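Local coordinates for stage III sporulation protein AB (Bacillus subtilis, PDB 6BS9) that is essential for sporulation and probably works as part of the secretion-system-like apparatus assembled during spore formation, at residues A[34-37]-A[38-42]; A[51-54]-A[55-59]; A[60-63]-A[64-68]. All coordinates share one frame; numbering follows the deposited sequence.

Contact 1: A[34-37]-A[38-42]; sequences ASQQ and IAKQL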
ATOM      1  N   ALA A  34       2.356   5.550 -12.342  1.00 34.35           N
ATOM      2  CA  ALA A  34       1.185   4.852 -11.823  1.00 32.16           C
ATOM      3  C   ALA A  34       0.899   5.301 -10.373  1.00 32.72           C
ATOM      4  O   ALA A  34      -0.229   5.609  -9.992  1.00 33.96           O
ATOM      5  CB  ALA A  34       1.420   3.370 -11.865  1.00 32.27           C
ATOM      6  N   SER A  35       1.936   5.386  -9.561  1.00 31.01           N
ATOM      7  CA  SER A  35       1.761   5.754  -8.172  1.00 30.32           C
ATOM      8  C   SER A  35       1.289   7.217  -8.066  1.00 31.59           C
ATOM      9  O   SER A  35       0.437   7.549  -7.209  1.00 28.85           O
ATOM     10  CB  SER A  35       3.086   5.563  -7.411  1.00 30.09           C
ATOM     11  OG  SER A  35       2.872   5.608  -6.035  1.00 28.28           O
ATOM     12  N   GLN A  36       1.832   8.084  -8.900  1.00 32.67           N
ATOM     13  CA  GLN A  36       1.420   9.481  -8.859  1.00 35.62           C
ATOM     14  C   GLN A  36      -0.056   9.596  -9.280  1.00 36.11           C
ATOM     15  O   GLN A  36      -0.800  10.350  -8.662  1.00 35.67           O
ATOM     16  CB  GLN A  36       2.320  10.378  -9.739  1.00 40.90           C
ATOM     17  CG  GLN A  36       2.080  11.930  -9.551  1.00 45.84           C
ATOM     18  CD  GLN A  36       2.287  12.484  -8.078  1.00 52.61           C
ATOM     19  OE1 GLN A  36       1.406  13.151  -7.539  1.00 59.75           O
ATOM     20  NE2 GLN A  36       3.442  12.185  -7.436  1.00 52.82           N
ATOM     21  N   GLN A  37      -0.493   8.828 -10.283  1.00 36.64           N
ATOM     22  CA  GLN A  37      -1.897   8.860 -10.728  1.00 37.24           C
ATOM     23  C   GLN A  37      -2.853   8.418  -9.624  1.00 34.61           C
ATOM     24  O   GLN A  37      -3.907   9.007  -9.422  1.00 34.96           O
ATOM     25  CB  GLN A  37      -2.146   7.957 -11.947  1.00 39.47           C
ATOM     26  CG  GLN A  37      -1.484   8.360 -13.254  1.00 41.93           C
ATOM     27  CD  GLN A  37      -1.553   7.235 -14.324  1.00 45.00           C
ATOM     28  OE1 GLN A  37      -1.854   6.031 -14.061  1.00 45.73           O
ATOM     29  NE2 GLN A  37      -1.282   7.625 -15.532  1.00 47.73           N
ATOM     30  N   ILE A  38      -2.431   7.447  -8.846  1.00 32.20           N
ATOM     31  CA  ILE A  38      -3.200   7.048  -7.696  1.00 32.34           C
ATOM     32  C   ILE A  38      -3.188   8.097  -6.648  1.00 31.64           C
ATOM     33  O   ILE A  38      -4.247   8.430  -6.087  1.00 32.57           O
ATOM     34  CB  ILE A  38      -2.687   5.694  -7.137  1.00 34.04           C
ATOM     35  CG1 ILE A  38      -3.052   4.618  -8.138  1.00 36.83           C
ATOM     36  CG2 ILE A  38      -3.297   5.351  -5.797  1.00 33.08           C
ATOM     37  CD1 ILE A  38      -2.100   3.439  -8.102  1.00 40.67           C
ATOM     38  N   ALA A  39      -2.017   8.634  -6.327  1.00 30.82           N
ATOM     39  CA  ALA A  39      -1.950   9.716  -5.325  1.00 32.10           C
ATOM     40  C   ALA A  39      -2.965  10.883  -5.635  1.00 34.35           C
ATOM     41  O   ALA A  39      -3.630  11.356  -4.748  1.00 34.78           O
ATOM     42  CB  ALA A  39      -0.571  10.270  -5.236  1.00 31.96           C
ATOM     43  N   LYS A  40      -3.109  11.260  -6.902  1.00 37.21           N
ATOM     44  CA  LYS A  40      -3.986  12.376  -7.295  1.00 39.84           C
ATOM     45  C   LYS A  40      -5.451  12.101  -6.989  1.00 40.45           C
ATOM     46  O   LYS A  40      -6.195  13.000  -6.747  1.00 38.87           O
ATOM     47  CB  LYS A  40      -3.827  12.721  -8.782  1.00 43.69           C
ATOM     48  CG  LYS A  40      -2.533  13.436  -9.118  1.00 45.73           C
ATOM     49  CD  LYS A  40      -2.454  13.667 -10.589  1.00 51.69           C
ATOM     50  CE  LYS A  40      -1.142  14.352 -10.956  1.00 58.77           C
ATOM     51  NZ  LYS A  40      -1.167  14.825 -12.388  1.00 65.42           N
ATOM     52  N   GLN A  41      -5.825  10.835  -6.907  1.00 42.43           N
ATOM     53  CA  GLN A  41      -7.205  10.457  -6.687  1.00 40.49           C
ATOM     54  C   GLN A  41      -7.580  10.207  -5.205  1.00 40.02           C
ATOM     55  O   GLN A  41      -8.595  10.742  -4.654  1.00 39.04           O
ATOM     56  CB  GLN A  41      -7.522   9.320  -7.639  1.00 40.64           C
ATOM     57  CG  GLN A  41      -7.615   9.824  -9.070  1.00 43.27           C
ATOM     58  CD  GLN A  41      -7.771   8.664 -10.053  1.00 44.82           C
ATOM     59  OE1 GLN A  41      -8.903   8.268 -10.443  1.00 44.65           O
ATOM     60  NE2 GLN A  41      -6.639   8.083 -10.430  1.00 45.52           N
ATOM     61  N   LEU A  42      -6.722   9.502  -4.520  1.00 39.04           N
ATOM     62  CA  LEU A  42      -6.959   9.222  -3.105  1.00 37.31           C
ATOM     63  C   LEU A  42      -6.891  10.436  -2.177  1.00 35.22           C
ATOM     64  O   LEU A  42      -6.139  11.388  -2.373  1.00 32.75           O
ATOM     65  CB  LEU A  42      -5.900   8.325  -2.584  1.00 39.96           C
ATOM     66  CG  LEU A  42      -5.790   6.957  -3.158  1.00 41.11           C
ATOM     67  CD1 LEU A  42      -4.429   6.392  -2.779  1.00 45.16           C
ATOM     68  CD2 LEU A  42      -6.897   6.123  -2.559  1.00 42.55           C
TER
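Ile38 packs back on Ala34 and Ala39 on Ser35 along the last turns of helix 31-41, one of six helices in this all-helical chain, which is the helical portion of a longer protein of the Spore_III_AB family. The contact is a run of i to i+4 steps. Three regular backbone bonds define the tight part: Ile38 N gives to Ala34 O, Ala39 N to Ser35 O at 2.8 Å, and Lys40 N to Gln36 O.

On the inner side the branched chain of Ile38 folds back over the preceding turn. Its CG1 is anti to the carbonyl carbon (chi1 -70°), which sends the long branch toward the N-terminal end of the helix, and CD1 stops 3.4 Å from Ala34 O. The same side chain also meets Ala16, Ser19 and Leu20 of helix 2-26. Ala39 CB sits 3.4 Å from Gln36 O. The buried hydroxyl of Ser35 is satisfied by the carbonyl of Phe50. Helix 2-26 thus lies against Ile38, and helix 46-58 against Ser35 and Ala39.

The solvent side is built from long polar chains. Lys40 runs extended beyond CG, and its nearest side-chain approach is CG to Gln36 O at 3.6 Å, an aliphatic touch that does not involve the amine. Where the helix ends, a side chain takes over from the backbone: Gln37 O is reached by the amide of Gln41, while Gln41 N and Leu42 N both turn to Ile38 O. This side-chain hydrogen bond is straight (176°) and its acceptor lies in the plane of the Gln41 amide, yet Gln41 NE2 stands above the carbonyl plane of Gln37, 3.1 Å from Gln37 O.

Contact 2: A[51-54]-A[55-59]; sequences SAFS and DQLDK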
ATOM      1  N   SER A  51       2.233   9.458  -3.310  1.00 33.53           N
ATOM      2  CA  SER A  51       3.052  10.562  -3.862  1.00 36.49           C
ATOM      3  C   SER A  51       4.499  10.507  -3.369  1.00 36.11           C
ATOM      4  O   SER A  51       5.410  10.709  -4.161  1.00 37.33           O
ATOM      5  CB  SER A  51       2.423  11.990  -3.607  1.00 36.08           C
ATOM      6  OG  SER A  51       2.165  12.201  -2.275  1.00 38.31           O
ATOM      7  N   ALA A  52       4.700  10.195  -2.095  1.00 34.69           N
ATOM      8  CA  ALA A  52       6.068   9.945  -1.605  1.00 35.53           C
ATOM      9  C   ALA A  52       6.786   8.810  -2.327  1.00 36.03           C
ATOM     10  O   ALA A  52       7.958   8.949  -2.633  1.00 38.19           O
ATOM     11  CB  ALA A  52       6.039   9.653  -0.143  1.00 33.88           C
ATOM     12  N   PHE A  53       6.076   7.714  -2.606  1.00 35.18           N
ATOM     13  CA  PHE A  53       6.639   6.582  -3.315  1.00 34.20           C
ATOM     14  C   PHE A  53       7.048   7.002  -4.727  1.00 35.21           C
ATOM     15  O   PHE A  53       8.165   6.711  -5.161  1.00 36.15           O
ATOM     16  CB  PHE A  53       5.594   5.464  -3.382  1.00 34.64           C
ATOM     17  CG  PHE A  53       6.060   4.189  -4.049  1.00 33.49           C
ATOM     18  CD1 PHE A  53       7.295   3.649  -3.798  1.00 34.58           C
ATOM     19  CD2 PHE A  53       5.227   3.490  -4.883  1.00 35.74           C
ATOM     20  CE1 PHE A  53       7.700   2.422  -4.363  1.00 35.77           C
ATOM     21  CE2 PHE A  53       5.608   2.237  -5.453  1.00 35.77           C
ATOM     22  CZ  PHE A  53       6.862   1.709  -5.202  1.00 35.55           C
ATOM     23  N   SER A  54       6.171   7.747  -5.386  1.00 36.66           N
ATOM     24  CA  SER A  54       6.443   8.289  -6.727  1.00 38.13           C
ATOM     25  C   SER A  54       7.664   9.179  -6.762  1.00 37.40           C
ATOM     26  O   SER A  54       8.556   8.999  -7.552  1.00 35.69           O
ATOM     27  CB  SER A  54       5.226   9.087  -7.212  1.00 39.94           C
ATOM     28  OG  SER A  54       5.474   9.662  -8.463  1.00 40.31           O
ATOM     29  N   ASP A  55       7.750  10.124  -5.835  1.00 38.28           N
ATOM     30  CA  ASP A  55       8.961  10.926  -5.723  1.00 39.43           C
ATOM     31  C   ASP A  55      10.225  10.060  -5.553  1.00 40.51           C
ATOM     32  O   ASP A  55      11.240  10.341  -6.120  1.00 40.84           O
ATOM     33  CB  ASP A  55       8.858  11.875  -4.508  1.00 40.75           C
ATOM     34  CG  ASP A  55       7.818  12.933  -4.687  1.00 42.04           C
ATOM     35  OD1 ASP A  55       7.386  13.180  -5.853  1.00 46.23           O
ATOM     36  OD2 ASP A  55       7.404  13.526  -3.651  1.00 45.90           O
ATOM     37  N   GLN A  56      10.176   9.069  -4.681  1.00 44.93           N
ATOM     38  CA  GLN A  56      11.391   8.333  -4.299  1.00 47.85           C
ATOM     39  C   GLN A  56      11.849   7.562  -5.482  1.00 46.42           C
ATOM     40  O   GLN A  56      13.014   7.509  -5.739  1.00 48.77           O
ATOM     41  CB  GLN A  56      11.148   7.373  -3.108  1.00 51.44           C
ATOM     42  CG  GLN A  56      11.374   7.905  -1.697  1.00 58.13           C
ATOM     43  CD  GLN A  56      12.598   8.771  -1.599  1.00 61.88           C
ATOM     44  OE1 GLN A  56      12.493   9.993  -1.575  1.00 66.23           O
ATOM     45  NE2 GLN A  56      13.760   8.151  -1.565  1.00 66.25           N
ATOM     46  N   LEU A  57      10.922   6.922  -6.165  1.00 47.87           N
ATOM     47  CA  LEU A  57      11.247   6.200  -7.376  1.00 47.50           C
ATOM     48  C   LEU A  57      11.794   7.072  -8.476  1.00 51.56           C
ATOM     49  O   LEU A  57      12.808   6.762  -9.084  1.00 56.36           O
ATOM     50  CB  LEU A  57      10.004   5.598  -7.970  1.00 46.91           C
ATOM     51  CG  LEU A  57       9.471   4.387  -7.288  1.00 47.18           C
ATOM     52  CD1 LEU A  57       8.020   4.168  -7.680  1.00 47.19           C
ATOM     53  CD2 LEU A  57      10.343   3.177  -7.602  1.00 49.21           C
ATOM     54  N   ASP A  58      11.163   8.219  -8.693  1.00 52.05           N
ATOM     55  CA  ASP A  58      11.495   9.000  -9.859  1.00 53.52           C
ATOM     56  C   ASP A  58      12.929   9.530  -9.791  1.00 55.62           C
ATOM     57  O   ASP A  58      13.692   9.376 -10.739  1.00 57.20           O
ATOM     58  CB  ASP A  58      10.502  10.137 -10.062  1.00 52.57           C
ATOM     59  CG  ASP A  58      10.456  10.616 -11.509  1.00 51.13           C
ATOM     60  OD1 ASP A  58      10.518   9.730 -12.365  1.00 53.22           O
ATOM     61  OD2 ASP A  58      10.396  11.811 -11.844  1.00 49.14           O
ATOM     62  N   LYS A  59      13.247  10.141  -8.646  1.00 62.99           N
ATOM     63  CA  LYS A  59      14.514  10.791  -8.295  1.00 69.04           C
ATOM     64  C   LYS A  59      15.130   9.955  -7.209  1.00 68.51           C
ATOM     65  O   LYS A  59      14.945  10.145  -5.997  1.00 73.02           O
ATOM     66  CB  LYS A  59      14.241  12.268  -7.906  1.00 77.44           C
ATOM     67  CG  LYS A  59      14.329  13.218  -9.097  1.00 80.02           C
ATOM     68  CD  LYS A  59      13.696  14.563  -8.794  1.00 82.18           C
ATOM     69  CE  LYS A  59      14.065  15.578  -9.874  1.00 84.21           C
ATOM     70  NZ  LYS A  59      13.398  16.884  -9.633  1.00 86.39           N
TER
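The Phe53 ring carries the methyl CD1 of Leu57 over one face, a CH-pi contact in the i to i+4 spacing of helix 46-58, and it also packs edge-to-face with the ring of Trp68 on helix 64-75. Leu57 CD1 stands 3.6 Å from the ring centroid and 10° off the ring normal, so the methyl is centred on the ring. The distances agree: all six ring carbons lie within 4.1 Å of it. Phe53 CG is anti to the backbone N (chi1 -178°), which lays the ring alongside the following turn where Leu57 can cover it.

Beneath this pair, Leu57 N bonds to Phe53 O at 2.9 Å, and Asp55, Gln56 and Asp58 repeat the step to Ser51, Ala52 and Ser54. Polar side chains occupy other positions round the helix. The buried Ser54 hydroxyl bonds to the carbonyl of His32, and this ties the helix to 31-41. Gln56 sends NE2 to Asp62 OD2 in the following loop. Asp55 is exposed, its carboxylate folded back along its own helix: CG lies 3.3 Å from Ser51 O, and OD2, a second acceptor 3.5 Å from Ser51 O, makes no hydrogen bond to it.

Contact 3: A[60-63]-A[64-68]; sequences GSDS and AKTAW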
ATOM      1  N   GLY A  60      15.804   8.933  -7.693  1.00 70.05           N
ATOM      2  CA  GLY A  60      16.146   7.802  -6.877  1.00 71.64           C
ATOM      3  C   GLY A  60      16.913   6.821  -7.773  1.00 73.60           C
ATOM      4  O   GLY A  60      16.583   6.565  -8.957  1.00 74.30           O
ATOM      5  N   SER A  61      18.016   6.365  -7.206  1.00 68.79           N
ATOM      6  CA  SER A  61      18.685   5.198  -7.642  1.00 66.14           C
ATOM      7  C   SER A  61      18.211   3.986  -6.815  1.00 58.41           C
ATOM      8  O   SER A  61      18.839   2.949  -6.861  1.00 51.48           O
ATOM      9  CB  SER A  61      20.165   5.407  -7.414  1.00 69.80           C
ATOM     10  OG  SER A  61      20.446   5.191  -6.039  1.00 73.88           O
ATOM     11  N   ASP A  62      17.202   4.194  -5.981  1.00 55.75           N
ATOM     12  CA  ASP A  62      16.640   3.188  -5.100  1.00 53.02           C
ATOM     13  C   ASP A  62      15.905   2.133  -5.894  1.00 49.87           C
ATOM     14  O   ASP A  62      15.177   2.465  -6.819  1.00 49.95           O
ATOM     15  CB  ASP A  62      15.582   3.841  -4.189  1.00 57.47           C
ATOM     16  CG  ASP A  62      16.172   4.699  -3.004  1.00 62.34           C
ATOM     17  OD1 ASP A  62      17.445   4.803  -2.837  1.00 61.44           O
ATOM     18  OD2 ASP A  62      15.303   5.330  -2.280  1.00 62.00           O
ATOM     19  N   SER A  63      16.001   0.877  -5.473  1.00 43.32           N
ATOM     20  CA  SER A  63      15.007  -0.133  -5.880  1.00 42.13           C
ATOM     21  C   SER A  63      13.584   0.269  -5.446  1.00 37.48           C
ATOM     22  O   SER A  63      13.390   1.018  -4.532  1.00 34.13           O
ATOM     23  CB  SER A  63      15.314  -1.497  -5.265  1.00 43.57           C
ATOM     24  OG  SER A  63      15.153  -1.444  -3.843  1.00 47.54           O
ATOM     25  N   ALA A  64      12.593  -0.301  -6.083  1.00 38.10           N
ATOM     26  CA  ALA A  64      11.209  -0.033  -5.707  1.00 38.53           C
ATOM     27  C   ALA A  64      10.954  -0.435  -4.259  1.00 38.80           C
ATOM     28  O   ALA A  64      10.278   0.260  -3.529  1.00 37.89           O
ATOM     29  CB  ALA A  64      10.262  -0.745  -6.655  1.00 39.02           C
ATOM     30  N   LYS A  65      11.579  -1.534  -3.847  1.00 39.33           N
ATOM     31  CA  LYS A  65      11.498  -2.012  -2.487  1.00 39.78           C
ATOM     32  C   LYS A  65      11.997  -0.985  -1.511  1.00 40.31           C
ATOM     33  O   LYS A  65      11.353  -0.746  -0.486  1.00 41.78           O
ATOM     34  CB  LYS A  65      12.270  -3.316  -2.364  1.00 43.80           C
ATOM     35  CG  LYS A  65      12.497  -3.861  -0.967  1.00 48.30           C
ATOM     36  CD  LYS A  65      13.530  -4.982  -1.036  1.00 53.64           C
ATOM     37  CE  LYS A  65      13.740  -5.660   0.305  1.00 59.15           C
ATOM     38  NZ  LYS A  65      14.190  -4.683   1.347  1.00 63.34           N
ATOM     39  N   THR A  66      13.155  -0.399  -1.789  1.00 41.71           N
ATOM     40  CA  THR A  66      13.730   0.536  -0.862  1.00 41.82           C
ATOM     41  C   THR A  66      12.845   1.800  -0.853  1.00 42.86           C
ATOM     42  O   THR A  66      12.544   2.338   0.225  1.00 42.73           O
ATOM     43  CB  THR A  66      15.182   0.871  -1.272  1.00 44.44           C
ATOM     44  OG1 THR A  66      15.981  -0.311  -1.202  1.00 43.41           O
ATOM     45  CG2 THR A  66      15.810   1.969  -0.403  1.00 42.48           C
ATOM     46  N   ALA A  67      12.431   2.252  -2.028  1.00 38.50           N
ATOM     47  CA  ALA A  67      11.568   3.444  -2.135  1.00 39.17           C
ATOM     48  C   ALA A  67      10.262   3.285  -1.396  1.00 38.46           C
ATOM     49  O   ALA A  67       9.805   4.231  -0.714  1.00 40.12           O
ATOM     50  CB  ALA A  67      11.270   3.781  -3.583  1.00 38.59           C
ATOM     51  N   TRP A  68       9.698   2.091  -1.474  1.00 36.98           N
ATOM     52  CA  TRP A  68       8.499   1.799  -0.721  1.00 36.10           C
ATOM     53  C   TRP A  68       8.684   1.845   0.819  1.00 37.95           C
ATOM     54  O   TRP A  68       7.900   2.505   1.535  1.00 33.28           O
ATOM     55  CB  TRP A  68       7.945   0.452  -1.106  1.00 32.77           C
ATOM     56  CG  TRP A  68       6.728   0.181  -0.409  1.00 31.09           C
ATOM     57  CD1 TRP A  68       6.568  -0.553   0.748  1.00 31.71           C
ATOM     58  CD2 TRP A  68       5.429   0.683  -0.728  1.00 31.59           C
ATOM     59  NE1 TRP A  68       5.220  -0.618   1.103  1.00 30.30           N
ATOM     60  CE2 TRP A  68       4.514   0.154   0.231  1.00 31.26           C
ATOM     61  CE3 TRP A  68       4.920   1.520  -1.744  1.00 31.06           C
ATOM     62  CZ2 TRP A  68       3.167   0.481   0.207  1.00 30.88           C
ATOM     63  CZ3 TRP A  68       3.558   1.805  -1.780  1.00 27.51           C
ATOM     64  CH2 TRP A  68       2.716   1.283  -0.845  1.00 29.88           C
TER
HETATM   65  O   HOH W   1      17.770  -0.229  -3.394  1.00 35.82           O
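The backbone is extended at Asp62 and Ser63 (psi 142° and 160°) and turns helical at Ala64, which places Ser63 at the N-cap of helix 64-75; the first turn is closed by Ala67 N bonding to Ser63 O at 3.0 Å. Ser63 OG lies between its own backbone N and carbonyl carbon (chi1 66°) and thereby points over the start of the helix, 3.1 Å from Thr66 N and 3.0 Å from Thr66 OG1. One water bridges Ser63 N and Thr66 OG1: it accepts from Ser63 N at 2.9 Å and is hydrogen-bonded to Thr66 OG1 at 2.8 Å.

Thr66 turns OG1, beside its backbone N, to the water and Ser63 OG, and CG2 to Asp62. There CG2 rests 3.8 Å from Asp62 CG, the two side chains meeting at about a right angle.

Lying at the surface, this turn redirects the chain from helix 46-58 into helix 64-75. Ala64 rests on Leu57, Ala67 on Phe53, and Trp68 extends inward to Leu49 and to Phe92 of helix 83-95.

The three contacts follow one another along the chain and mark successive helices, 31-41, 46-58 and 64-75, with contact 2 touching both others. Contacts 1 and 2 have centres 11 Å apart and meet where Ser35 and Ala39 pack on helix 46-58: Ser35 OG lies 3.4 Å from Phe53 CD2, and Ala39 CB is 3.5 Å from Ser51 N. Contacts 2 and 3 are closer, with centres 8 Å apart; Gln56 CB packs 3.6 Å from Ala67 CB, and Phe53 CE1 is 3.5 Å from Ala64 O. Contacts 1 and 3, with centres 18 Å apart, do not touch, their nearest atoms being about 6 Å apart. Phe53 therefore bridges the series, reaching Ser35 and Ala64 alike.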